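Local coordinates for protein VIN1 (Oscarella pearsei, PDB 6BFI) that binds actin filaments and may play a role in cell-cell adhesion, as a sponge homolog of vinculin, at residues A50-V55 and M119-L123; D67-E73 and A126-R132; M171-E176 and L195-R199; L773-K777 and A792-L796. Residues are numbered along the deposited sequence.

Overall arrangement
All four contacts pack helix on helix. Contacts 1 and 2 share helix 102-145, their centres 15 Å apart: helix 41-59 runs along it in nearly the same direction in contact 1, and the next helix, 68-97, returns antiparallel in contact 2. Contact 3 joins the two following helices, 154-178 and 185-215, and contact 4 lies far along the sequence yet only 20 Å from contact 1 between centres. Polarity does not simply track depth. Contact 2, at the surface, is held by salt bridges and a serine-aspartate hydrogen bond, with one phenylalanine-alanine touch; partly buried contact 1 is purely apolar; contact 3, also partly buried, adds a long salt bridge; buried contact 4 includes a lysine-threonine hydrogen bond and a bridging water.

Contact 1: residues A50-V55 and M119-L123; sequences AVTNLV and MSDLL
Two neighbouring helices of an N-terminal helical bundle in this vinculin-family protein, helix 41-59 and helix 102-145, run nearly parallel here, with segment axes 11.1 Å apart and 14° between their directions. Both segments are regular alpha helix; Val51 pairs with Met119 (CA-CA 7.3 Å) and Val55 with Leu122 (CA-CA 7.9 Å). Ala50 starts the contact: its CB lies 4.1 Å from Met119 CE. Val51 CG2 follows at 4.4 Å from Met119 CE, so the long thioether (chi1 m, chi2 t, chi3 126°) spans the wide gap. Leu54, directed across with chi1 t and chi2 p and 92 Å² covered, is the central side chain of the contact. It puts CD2 3.7 Å from Met119 CG, CG 4.4 Å from Leu122 CD1, and CD1 3.9 Å from Leu123 CD2. Leu122 (chi1 -113°, chi2 t) also touches Leu74 and Val81 of helix 68-97, and Met119 touches Val13 and Val17 of helix 8-32. Val55 (chi1 t) closes the row with CG2 3.8 Å from Leu122 CD1.

Contact 2: residues D67-E73 and A126-R132; sequences DEDFKAE and ADRSEVR
Phe70 packs against the start of segment 126-132, its CE1 3.6 Å from Ala126 CA and 3.9 Å from Ala126 CB; chi1 is t. The antiparallel pair belongs to an N-terminal helical bundle of this vinculin-family protein: helices 68-73 and 126-132 run at 172° with axes 9.6 Å apart, and Phe70 faces Ser129 (CA-CA 6.2 Å). Asp67, extended (phi/psi -121/126) at the N-cap position but making no capping bond, has chi1 p and accepts a hydrogen bond from Ser129 OG to its OD2 (2.7 Å). The same OD2 meets Arg132 NH2 (m, t, m, chi4 -96°) at 3.3 Å in a salt bridge with a weak hydrogen bond. Asp69 (chi1 m) extends this network through a long, charge-only salt bridge, OD2 to Arg132 NE 3.9 Å, while Asp69 CB lies over a face of the Arg132 guanidinium. The contact lies at the bundle's surface. One turn on, Glu73 OE1 sits over a face of the Arg128 guanidinium (m, t, m), 3.1 Å from NH2, a purely electrostatic salt bridge.

Contact 3: residues M171-E176 and L195-R199; sequences MMKVVE and LGTVR
Leu195 is the main bump, filling a hollow on helix 154-178 between Met172, Val175 and Glu176. With chi1 m and chi2 t it brings CD1 to 3.7 Å from both Val175 CG1 and Glu176 CG, and CD2 to 4.2 Å from Met172 CG. Both segments are regular alpha helix, antiparallel with a crossing angle of -164° and axes 11.4 Å apart; Met172 and Leu195 are the nearest pair (CA-CA 6.9 Å). Met172, extended as m, t, t, reaches back across the gap and presses CE onto Val198 CG1 at 3.6 Å. Met171 CE meets that same methyl, Val198 CG1, at 4.2 Å. Arg199, in the conformer given of two (chi1 -112°), folds over the outer side: Met172 SD lies above a guanidinium face, 3.5 Å from NH1, and Glu176 OE2 forms a long salt bridge with NH2 (3.9 Å). On the inner side Val175 and Val198 also touch helix 224-249, while Met171 packs on helix 102-145. The two consecutive antiparallel helices form a helical hairpin within a vinculin-family bundle.

Contact 4: residues L773-K777 and A792-L796; sequences LATVK and ATDML
This is a buried antiparallel helix-helix contact between the C-terminal end of helix 763-778 and the early part of helix 786-817, consecutive in the chain. Both segments are alpha-helical, crossing at -156° with axes 9.1 Å apart. Leu773 pairs with Leu796 (CA-CA 5.6 Å) and Lys777 with Ala792 (CA-CA 5.2 Å), the small alanine allowing the close approach: its CB is 4.0 Å from Lys777 CA and 4.3 Å from Val776 CG1. As a helical hairpin of a vinculin-family protein, it also packs on helix 718-745 through Ala774 and on Ile116 of helix 102-145 through Val776. Leu773 (m, t) CD2 touches Met795 (m, t, p) CE at 3.6 Å. Leu796 (t, p) sets CD1 4.2 Å from Ala774 CB and CD2 4.0 Å from Lys777 CG. A water bridges the backbones, donating to Leu773 O (2.7 Å) and Ala792 O (2.8 Å). Lys777, with chi1 t and chi2 p, donates from NZ to Thr793 OG1 at 2.5 Å and also forms a salt bridge with Asp789.

Contact 1: residues A50-V55 and M119-L123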
loop_
_atom_site.group_PDB
_atom_site.type_symbol
_atom_site.label_atom_id
_atom_site.label_comp_id
_atom_site.label_asym_id
_atom_site.label_seq_id
_atom_site.Cartn_x
_atom_site.Cartn_y
_atom_site.Cartn_z
ATOM N N ALA A 50 -31.646 -25.908 1.096
ATOM C CA ALA A 50 -30.536 -25.208 0.452
ATOM C C ALA A 50 -29.524 -26.195 -0.121
ATOM O O ALA A 50 -29.054 -26.031 -1.257
ATOM C CB ALA A 50 -29.860 -24.263 1.446
ATOM N N VAL A 51 -29.190 -27.235 0.648
ATOM C CA VAL A 51 -28.282 -28.270 0.159
ATOM C C VAL A 51 -28.867 -28.955 -1.068
ATOM O O VAL A 51 -28.172 -29.168 -2.069
ATOM C CB VAL A 51 -27.974 -29.283 1.277
ATOM C CG1 VAL A 51 -27.244 -30.494 0.713
ATOM C CG2 VAL A 51 -27.158 -28.625 2.384
ATOM N N THR A 52 -30.156 -29.299 -1.015
ATOM C CA THR A 52 -30.786 -30.010 -2.125
ATOM C C THR A 52 -30.785 -29.171 -3.397
ATOM O O THR A 52 -30.535 -29.688 -4.491
ATOM C CB THR A 52 -32.214 -30.409 -1.746
ATOM O OG1 THR A 52 -32.182 -31.243 -0.581
ATOM C CG2 THR A 52 -32.885 -31.166 -2.884
ATOM N N ASN A 53 -31.049 -27.869 -3.273
ATOM C CA ASN A 53 -31.117 -27.024 -4.460
ATOM C C ASN A 53 -29.727 -26.736 -5.016
ATOM O O ASN A 53 -29.550 -26.646 -6.237
ATOM C CB ASN A 53 -31.861 -25.729 -4.140
ATOM C CG ASN A 53 -33.329 -25.968 -3.855
ATOM O OD1 ASN A 53 -33.973 -26.800 -4.494
ATOM N ND2 ASN A 53 -33.865 -25.245 -2.882
ATOM N N LEU A 54 -28.725 -26.590 -4.144
ATOM C CA LEU A 54 -27.357 -26.459 -4.637
ATOM C C LEU A 54 -26.920 -27.729 -5.363
ATOM O O LEU A 54 -26.266 -27.664 -6.414
ATOM C CB LEU A 54 -26.412 -26.134 -3.481
ATOM C CG LEU A 54 -25.020 -25.626 -3.872
ATOM C CD1 LEU A 54 -25.122 -24.403 -4.774
ATOM C CD2 LEU A 54 -24.195 -25.312 -2.633
ATOM N N VAL A 55 -27.289 -28.894 -4.822
ATOM C CA VAL A 55 -27.032 -30.160 -5.503
ATOM C C VAL A 55 -27.790 -30.222 -6.823
ATOM O O VAL A 55 -27.340 -30.866 -7.777
ATOM C CB VAL A 55 -27.393 -31.340 -4.573
ATOM C CG1 VAL A 55 -27.448 -32.656 -5.341
ATOM C CG2 VAL A 55 -26.390 -31.441 -3.439
ATOM N N MET A 119 -20.785 -27.861 0.972
ATOM C CA MET A 119 -21.180 -26.809 0.039
ATOM C C MET A 119 -19.957 -26.112 -0.539
ATOM O O MET A 119 -19.896 -25.844 -1.750
ATOM C CB MET A 119 -22.097 -25.800 0.729
ATOM C CG MET A 119 -23.543 -26.257 0.859
ATOM S SD MET A 119 -24.561 -25.100 1.798
ATOM C CE MET A 119 -25.897 -24.802 0.643
ATOM N N SER A 120 -18.964 -25.830 0.311
ATOM C CA SER A 120 -17.734 -25.209 -0.170
ATOM C C SER A 120 -17.101 -26.027 -1.290
ATOM O O SER A 120 -16.753 -25.487 -2.345
ATOM C CB SER A 120 -16.745 -25.029 0.978
ATOM O OG SER A 120 -15.490 -24.594 0.480
ATOM N N ASP A 121 -16.943 -27.337 -1.079
ATOM C CA ASP A 121 -16.334 -28.174 -2.109
ATOM C C ASP A 121 -17.204 -28.234 -3.358
ATOM O O ASP A 121 -16.688 -28.212 -4.486
ATOM C CB ASP A 121 -16.078 -29.579 -1.563
ATOM C CG ASP A 121 -15.122 -29.582 -0.389
ATOM O OD1 ASP A 121 -14.287 -28.659 -0.297
ATOM O OD2 ASP A 121 -15.203 -30.512 0.441
ATOM N N LEU A 122 -18.526 -28.307 -3.173
ATOM C CA LEU A 122 -19.447 -28.353 -4.306
ATOM C C LEU A 122 -19.255 -27.151 -5.220
ATOM O O LEU A 122 -19.170 -27.296 -6.446
ATOM C CB LEU A 122 -20.889 -28.420 -3.807
ATOM C CG LEU A 122 -21.642 -29.716 -4.097
ATOM C CD1 LEU A 122 -23.118 -29.557 -3.772
ATOM C CD2 LEU A 122 -21.450 -30.118 -5.545
ATOM N N LEU A 123 -19.186 -25.950 -4.643
ATOM C CA LEU A 123 -18.906 -24.779 -5.466
ATOM C C LEU A 123 -17.454 -24.738 -5.933
ATOM O O LEU A 123 -17.161 -24.129 -6.972
ATOM C CB LEU A 123 -19.258 -23.506 -4.695
ATOM C CG LEU A 123 -20.735 -23.362 -4.313
ATOM C CD1 LEU A 123 -20.931 -22.275 -3.265
ATOM C CD2 LEU A 123 -21.577 -23.071 -5.547
#

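Contact 2: residues D67-E73 and A126-R132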
loop_
_atom_site.group_PDB
_atom_site.type_symbol
_atom_site.label_atom_id
_atom_site.label_comp_id
_atom_site.label_asym_id
_atom_site.label_seq_id
_atom_site.Cartn_x
_atom_site.Cartn_y
_atom_site.Cartn_z
ATOM N N ASP A 67 -15.324 -30.875 -19.773
ATOM C CA ASP A 67 -14.082 -31.287 -19.132
ATOM C C ASP A 67 -14.394 -32.411 -18.155
ATOM O O ASP A 67 -15.270 -32.267 -17.295
ATOM C CB ASP A 67 -13.398 -30.115 -18.419
ATOM C CG ASP A 67 -14.318 -29.395 -17.456
ATOM O OD1 ASP A 67 -15.544 -29.395 -17.695
ATOM O OD2 ASP A 67 -13.812 -28.827 -16.465
ATOM N N GLU A 68 -13.684 -33.532 -18.297
ATOM C CA GLU A 68 -13.997 -34.722 -17.513
ATOM C C GLU A 68 -13.549 -34.607 -16.063
ATOM O O GLU A 68 -14.016 -35.383 -15.223
ATOM C CB GLU A 68 -13.362 -35.955 -18.157
ATOM C CG GLU A 68 -13.909 -36.284 -19.536
ATOM C CD GLU A 68 -15.326 -36.820 -19.493
ATOM O OE1 GLU A 68 -15.753 -37.296 -18.420
ATOM O OE2 GLU A 68 -16.015 -36.767 -20.534
ATOM N N ASP A 69 -12.655 -33.667 -15.748
ATOM C CA ASP A 69 -12.235 -33.486 -14.363
ATOM C C ASP A 69 -13.392 -33.001 -13.498
ATOM O O ASP A 69 -13.595 -33.496 -12.383
ATOM C CB ASP A 69 -11.064 -32.508 -14.300
ATOM C CG ASP A 69 -9.947 -32.876 -15.256
ATOM O OD1 ASP A 69 -9.615 -34.077 -15.350
ATOM O OD2 ASP A 69 -9.408 -31.967 -15.922
ATOM N N PHE A 70 -14.162 -32.036 -14.002
ATOM C CA PHE A 70 -15.337 -31.552 -13.285
ATOM C C PHE A 70 -16.367 -32.664 -13.112
ATOM O O PHE A 70 -16.855 -32.913 -12.000
ATOM C CB PHE A 70 -15.923 -30.360 -14.046
ATOM C CG PHE A 70 -17.176 -29.798 -13.445
ATOM C CD1 PHE A 70 -17.159 -29.206 -12.195
ATOM C CD2 PHE A 70 -18.367 -29.831 -14.151
ATOM C CE1 PHE A 70 -18.313 -28.678 -11.649
ATOM C CE2 PHE A 70 -19.523 -29.304 -13.610
ATOM C CZ PHE A 70 -19.494 -28.726 -12.357
ATOM N N LYS A 71 -16.690 -33.362 -14.207
ATOM C CA LYS A 71 -17.667 -34.444 -14.148
ATOM C C LYS A 71 -17.214 -35.571 -13.231
ATOM O O LYS A 71 -18.051 -36.301 -12.688
ATOM C CB LYS A 71 -17.931 -34.984 -15.553
ATOM C CG LYS A 71 -18.421 -33.942 -16.539
ATOM C CD LYS A 71 -18.403 -34.483 -17.955
ATOM C CE LYS A 71 -18.881 -33.440 -18.946
ATOM N NZ LYS A 71 -18.743 -33.908 -20.353
ATOM N N ALA A 72 -15.902 -35.732 -13.047
ATOM C CA ALA A 72 -15.396 -36.769 -12.155
ATOM C C ALA A 72 -15.383 -36.321 -10.698
ATOM O O ALA A 72 -15.614 -37.141 -9.803
ATOM C CB ALA A 72 -13.989 -37.189 -12.582
ATOM N N GLU A 73 -15.126 -35.037 -10.442
ATOM C CA GLU A 73 -15.045 -34.530 -9.077
ATOM C C GLU A 73 -16.399 -34.151 -8.493
ATOM O O GLU A 73 -16.496 -33.960 -7.276
ATOM C CB GLU A 73 -14.114 -33.314 -9.023
ATOM C CG GLU A 73 -12.663 -33.619 -9.360
ATOM C CD GLU A 73 -11.838 -32.363 -9.562
ATOM O OE1 GLU A 73 -12.391 -31.256 -9.388
ATOM O OE2 GLU A 73 -10.641 -32.483 -9.897
ATOM N N ALA A 126 -16.517 -26.522 -9.361
ATOM C CA ALA A 126 -16.893 -25.625 -10.449
ATOM C C ALA A 126 -15.902 -24.473 -10.578
ATOM O O ALA A 126 -15.445 -24.150 -11.682
ATOM C CB ALA A 126 -18.311 -25.096 -10.222
ATOM N N ASP A 127 -15.557 -23.837 -9.450
ATOM C CA ASP A 127 -14.592 -22.740 -9.492
ATOM C C ASP A 127 -13.253 -23.202 -10.060
ATOM O O ASP A 127 -12.609 -22.476 -10.827
ATOM C CB ASP A 127 -14.406 -22.148 -8.094
ATOM C CG ASP A 127 -13.531 -20.905 -8.098
ATOM O OD1 ASP A 127 -14.080 -19.796 -8.260
ATOM O OD2 ASP A 127 -12.297 -21.036 -7.942
ATOM N N ARG A 128 -12.822 -24.413 -9.698
ATOM C CA ARG A 128 -11.584 -24.956 -10.245
ATOM C C ARG A 128 -11.706 -25.203 -11.742
ATOM O O ARG A 128 -10.738 -25.007 -12.486
ATOM C CB ARG A 128 -11.207 -26.248 -9.522
ATOM C CG ARG A 128 -10.526 -26.041 -8.182
ATOM C CD ARG A 128 -10.148 -27.371 -7.557
ATOM N NE ARG A 128 -11.326 -28.167 -7.229
ATOM C CZ ARG A 128 -11.283 -29.426 -6.808
ATOM N NH1 ARG A 128 -10.115 -30.039 -6.668
ATOM N NH2 ARG A 128 -12.407 -30.073 -6.530
ATOM N N SER A 129 -12.882 -25.639 -12.200
ATOM C CA SER A 129 -13.104 -25.783 -13.636
ATOM C C SER A 129 -12.922 -24.448 -14.350
ATOM O O SER A 129 -12.191 -24.354 -15.348
ATOM C CB SER A 129 -14.502 -26.354 -13.890
ATOM O OG SER A 129 -14.740 -26.546 -15.273
ATOM N N GLU A 130 -13.568 -23.397 -13.835
ATOM C CA GLU A 130 -13.451 -22.079 -14.455
ATOM C C GLU A 130 -12.000 -21.611 -14.486
ATOM O O GLU A 130 -11.502 -21.158 -15.525
ATOM C CB GLU A 130 -14.324 -21.068 -13.712
ATOM C CG GLU A 130 -15.778 -21.486 -13.545
ATOM C CD GLU A 130 -16.544 -21.521 -14.856
ATOM O OE1 GLU A 130 -16.090 -20.898 -15.841
ATOM O OE2 GLU A 130 -17.607 -22.175 -14.900
ATOM N N VAL A 131 -11.301 -21.724 -13.353
ATOM C CA VAL A 131 -9.917 -21.258 -13.295
ATOM C C VAL A 131 -9.041 -22.056 -14.254
ATOM O O VAL A 131 -8.137 -21.504 -14.894
ATOM C CB VAL A 131 -9.389 -21.320 -11.849
ATOM C CG1 VAL A 131 -7.903 -20.998 -11.809
ATOM C CG2 VAL A 131 -10.161 -20.351 -10.969
ATOM N N ARG A 132 -9.301 -23.360 -14.384
ATOM C CA ARG A 132 -8.550 -24.161 -15.349
ATOM C C ARG A 132 -8.771 -23.661 -16.773
ATOM O O ARG A 132 -7.826 -23.593 -17.568
ATOM C CB ARG A 132 -8.933 -25.637 -15.236
ATOM C CG ARG A 132 -8.295 -26.365 -14.062
ATOM C CD ARG A 132 -8.368 -27.873 -14.249
ATOM N NE ARG A 132 -9.733 -28.329 -14.503
ATOM C CZ ARG A 132 -10.552 -28.798 -13.566
ATOM N NH1 ARG A 132 -10.148 -28.877 -12.306
ATOM N NH2 ARG A 132 -11.777 -29.188 -13.890
#

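Contact 3: residues M171-E176 and L195-R199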
loop_
_atom_site.group_PDB
_atom_site.type_symbol
_atom_site.label_atom_id
_atom_site.label_comp_id
_atom_site.label_asym_id
_atom_site.label_seq_id
_atom_site.Cartn_x
_atom_site.Cartn_y
_atom_site.Cartn_z
ATOM N N MET A 171 -8.513 -13.466 -23.799
ATOM C CA MET A 171 -7.965 -13.481 -22.446
ATOM C C MET A 171 -8.508 -12.317 -21.623
ATOM O O MET A 171 -8.924 -12.496 -20.469
ATOM C CB MET A 171 -6.438 -13.440 -22.497
ATOM C CG MET A 171 -5.772 -13.477 -21.130
ATOM S SD MET A 171 -3.973 -13.355 -21.212
ATOM C CE MET A 171 -3.775 -11.691 -21.843
ATOM N N MET A 172 -8.527 -11.116 -22.209
ATOM C CA MET A 172 -8.926 -9.931 -21.457
ATOM C C MET A 172 -10.407 -9.958 -21.098
ATOM O O MET A 172 -10.794 -9.475 -20.028
ATOM C CB MET A 172 -8.598 -8.667 -22.248
ATOM C CG MET A 172 -7.115 -8.442 -22.465
ATOM S SD MET A 172 -6.797 -6.955 -23.428
ATOM C CE MET A 172 -5.059 -7.159 -23.801
ATOM N N LYS A 173 -11.257 -10.497 -21.977
ATOM C CA LYS A 173 -12.673 -10.573 -21.632
ATOM C C LYS A 173 -12.907 -11.543 -20.480
ATOM O O LYS A 173 -13.791 -11.317 -19.643
ATOM C CB LYS A 173 -13.504 -10.975 -22.853
ATOM C CG LYS A 173 -13.318 -12.412 -23.313
ATOM C CD LYS A 173 -14.416 -12.818 -24.283
ATOM C CE LYS A 173 -14.433 -14.320 -24.514
ATOM N NZ LYS A 173 -15.728 -14.761 -25.101
ATOM N N VAL A 174 -12.105 -12.605 -20.405
ATOM C CA VAL A 174 -12.274 -13.608 -19.363
ATOM C C VAL A 174 -11.748 -13.098 -18.027
ATOM O O VAL A 174 -12.397 -13.270 -16.990
ATOM C CB VAL A 174 -11.593 -14.919 -19.796
ATOM C CG1 VAL A 174 -11.128 -15.702 -18.597
ATOM C CG2 VAL A 174 -12.550 -15.755 -20.632
ATOM N N VAL A 175 -10.578 -12.455 -18.025
ATOM C CA VAL A 175 -10.040 -11.913 -16.780
ATOM C C VAL A 175 -10.899 -10.752 -16.286
ATOM O O VAL A 175 -11.253 -10.677 -15.100
ATOM C CB VAL A 175 -8.569 -11.498 -16.967
ATOM C CG1 VAL A 175 -8.016 -10.916 -15.678
ATOM C CG2 VAL A 175 -7.740 -12.693 -17.414
ATOM N N GLU A 176 -11.254 -9.836 -17.193
ATOM C CA GLU A 176 -12.180 -8.759 -16.858
ATOM C C GLU A 176 -13.539 -9.283 -16.415
ATOM O O GLU A 176 -14.259 -8.578 -15.698
ATOM C CB GLU A 176 -12.350 -7.822 -18.053
ATOM C CG GLU A 176 -11.394 -6.640 -18.059
ATOM C CD GLU A 176 -11.726 -5.613 -16.990
ATOM O OE1 GLU A 176 -12.881 -5.598 -16.507
ATOM O OE2 GLU A 176 -10.832 -4.817 -16.632
ATOM N N LEU A 195 -3.689 -6.529 -16.386
ATOM C CA LEU A 195 -4.481 -6.265 -17.583
ATOM C C LEU A 195 -4.046 -4.963 -18.244
ATOM O O LEU A 195 -3.819 -4.913 -19.460
ATOM C CB LEU A 195 -5.968 -6.219 -17.232
ATOM C CG LEU A 195 -6.675 -7.558 -17.022
ATOM C CD1 LEU A 195 -8.090 -7.336 -16.512
ATOM C CD2 LEU A 195 -6.689 -8.353 -18.318
ATOM N N GLY A 196 -3.917 -3.898 -17.450
ATOM C CA GLY A 196 -3.414 -2.645 -17.988
ATOM C C GLY A 196 -2.047 -2.798 -18.628
ATOM O O GLY A 196 -1.793 -2.259 -19.711
ATOM N N THR A 197 -1.153 -3.551 -17.975
ATOM C CA THR A 197 0.177 -3.775 -18.535
ATOM C C THR A 197 0.096 -4.414 -19.918
ATOM O O THR A 197 0.729 -3.940 -20.870
ATOM C CB THR A 197 1.009 -4.644 -17.590
ATOM O OG1 THR A 197 1.358 -3.889 -16.425
ATOM C CG2 THR A 197 2.283 -5.116 -18.281
ATOM N N VAL A 198 -0.689 -5.484 -20.052
ATOM C CA VAL A 198 -0.800 -6.158 -21.346
ATOM C C VAL A 198 -1.374 -5.210 -22.396
ATOM O O VAL A 198 -0.844 -5.092 -23.515
ATOM C CB VAL A 198 -1.648 -7.437 -21.212
ATOM C CG1 VAL A 198 -1.817 -8.102 -22.565
ATOM C CG2 VAL A 198 -1.006 -8.396 -20.225
ATOM N N ARG A 199 -2.447 -4.497 -22.041
ATOM C CA ARG A 199 -3.119 -3.626 -23.001
ATOM C C ARG A 199 -2.200 -2.510 -23.489
ATOM O O ARG A 199 -2.249 -2.129 -24.665
ATOM C CB ARG A 199 -4.391 -3.044 -22.382
ATOM C CG ARG A 199 -5.679 -3.554 -23.018
ATOM C CD ARG A 199 -6.902 -2.815 -22.491
ATOM N NE ARG A 199 -7.383 -3.352 -21.221
ATOM C CZ ARG A 199 -8.396 -4.207 -21.108
ATOM N NH1 ARG A 199 -9.037 -4.624 -22.190
ATOM N NH2 ARG A 199 -8.769 -4.643 -19.912
#

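Contact 4: residues L773-K777 and A792-L796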
loop_
_atom_site.group_PDB
_atom_site.type_symbol
_atom_site.label_atom_id
_atom_site.label_comp_id
_atom_site.label_asym_id
_atom_site.label_seq_id
_atom_site.Cartn_x
_atom_site.Cartn_y
_atom_site.Cartn_z
ATOM N N LEU A 773 -15.791 -19.093 10.038
ATOM C CA LEU A 773 -14.723 -19.963 10.518
ATOM C C LEU A 773 -14.918 -20.346 11.978
ATOM O O LEU A 773 -14.546 -21.455 12.380
ATOM C CB LEU A 773 -13.367 -19.287 10.317
ATOM C CG LEU A 773 -12.942 -19.088 8.857
ATOM C CD1 LEU A 773 -11.677 -18.242 8.763
ATOM C CD2 LEU A 773 -12.757 -20.421 8.159
ATOM N N ALA A 774 -15.486 -19.447 12.786
ATOM C CA ALA A 774 -15.816 -19.802 14.161
ATOM C C ALA A 774 -16.946 -20.822 14.207
ATOM O O ALA A 774 -16.939 -21.725 15.053
ATOM C CB ALA A 774 -16.190 -18.553 14.952
ATOM N N THR A 775 -17.930 -20.694 13.310
ATOM C CA THR A 775 -18.986 -21.701 13.244
ATOM C C THR A 775 -18.427 -23.056 12.828
ATOM O O THR A 775 -18.876 -24.099 13.319
ATOM C CB THR A 775 -20.087 -21.253 12.281
ATOM O OG1 THR A 775 -20.610 -19.990 12.709
ATOM C CG2 THR A 775 -21.217 -22.273 12.246
ATOM N N VAL A 776 -17.436 -23.062 11.933
ATOM C CA VAL A 776 -16.813 -24.319 11.525
ATOM C C VAL A 776 -16.001 -24.910 12.671
ATOM O O VAL A 776 -16.034 -26.124 12.912
ATOM C CB VAL A 776 -15.951 -24.103 10.266
ATOM C CG1 VAL A 776 -15.186 -25.370 9.913
ATOM C CG2 VAL A 776 -16.823 -23.675 9.105
ATOM N N LYS A 777 -15.267 -24.065 13.400
ATOM C CA LYS A 777 -14.460 -24.546 14.518
ATOM C C LYS A 777 -15.332 -25.111 15.632
ATOM O O LYS A 777 -14.981 -26.120 16.255
ATOM C CB LYS A 777 -13.578 -23.413 15.048
ATOM C CG LYS A 777 -12.893 -23.706 16.373
ATOM C CD LYS A 777 -11.915 -24.862 16.260
ATOM C CE LYS A 777 -11.264 -25.158 17.602
ATOM N NZ LYS A 777 -10.295 -26.284 17.513
ATOM N N ALA A 792 -9.311 -26.067 11.021
ATOM C CA ALA A 792 -10.284 -25.093 11.507
ATOM C C ALA A 792 -9.649 -24.142 12.513
ATOM O O ALA A 792 -9.853 -22.922 12.445
ATOM C CB ALA A 792 -11.484 -25.811 12.125
ATOM N N THR A 793 -8.857 -24.684 13.440
ATOM C CA THR A 793 -8.161 -23.847 14.410
ATOM C C THR A 793 -7.217 -22.871 13.718
ATOM O O THR A 793 -7.242 -21.668 13.993
ATOM C CB THR A 793 -7.394 -24.724 15.402
ATOM O OG1 THR A 793 -8.315 -25.554 16.123
ATOM C CG2 THR A 793 -6.615 -23.865 16.387
ATOM N N ASP A 794 -6.384 -23.373 12.801
ATOM C CA ASP A 794 -5.378 -22.522 12.169
ATOM C C ASP A 794 -6.019 -21.420 11.332
ATOM O O ASP A 794 -5.542 -20.278 11.323
ATOM C CB ASP A 794 -4.438 -23.368 11.313
ATOM C CG ASP A 794 -3.728 -24.441 12.117
ATOM O OD1 ASP A 794 -3.716 -24.341 13.361
ATOM O OD2 ASP A 794 -3.180 -25.382 11.503
ATOM N N MET A 795 -7.102 -21.740 10.620
ATOM C CA MET A 795 -7.786 -20.713 9.842
ATOM C C MET A 795 -8.444 -19.683 10.751
ATOM O O MET A 795 -8.381 -18.476 10.479
ATOM C CB MET A 795 -8.817 -21.357 8.915
ATOM C CG MET A 795 -8.200 -22.246 7.847
ATOM S SD MET A 795 -9.427 -23.133 6.871
ATOM C CE MET A 795 -10.190 -21.787 5.971
ATOM N N LEU A 796 -9.071 -20.137 11.840
ATOM C CA LEU A 796 -9.691 -19.196 12.767
ATOM C C LEU A 796 -8.654 -18.253 13.364
ATOM O O LEU A 796 -8.857 -17.035 13.398
ATOM C CB LEU A 796 -10.439 -19.948 13.869
ATOM C CG LEU A 796 -11.105 -19.068 14.933
ATOM C CD1 LEU A 796 -12.110 -18.111 14.304
ATOM C CD2 LEU A 796 -11.775 -19.926 15.995
HETATM O O HOH W 1 -12.354 -22.506 11.270
#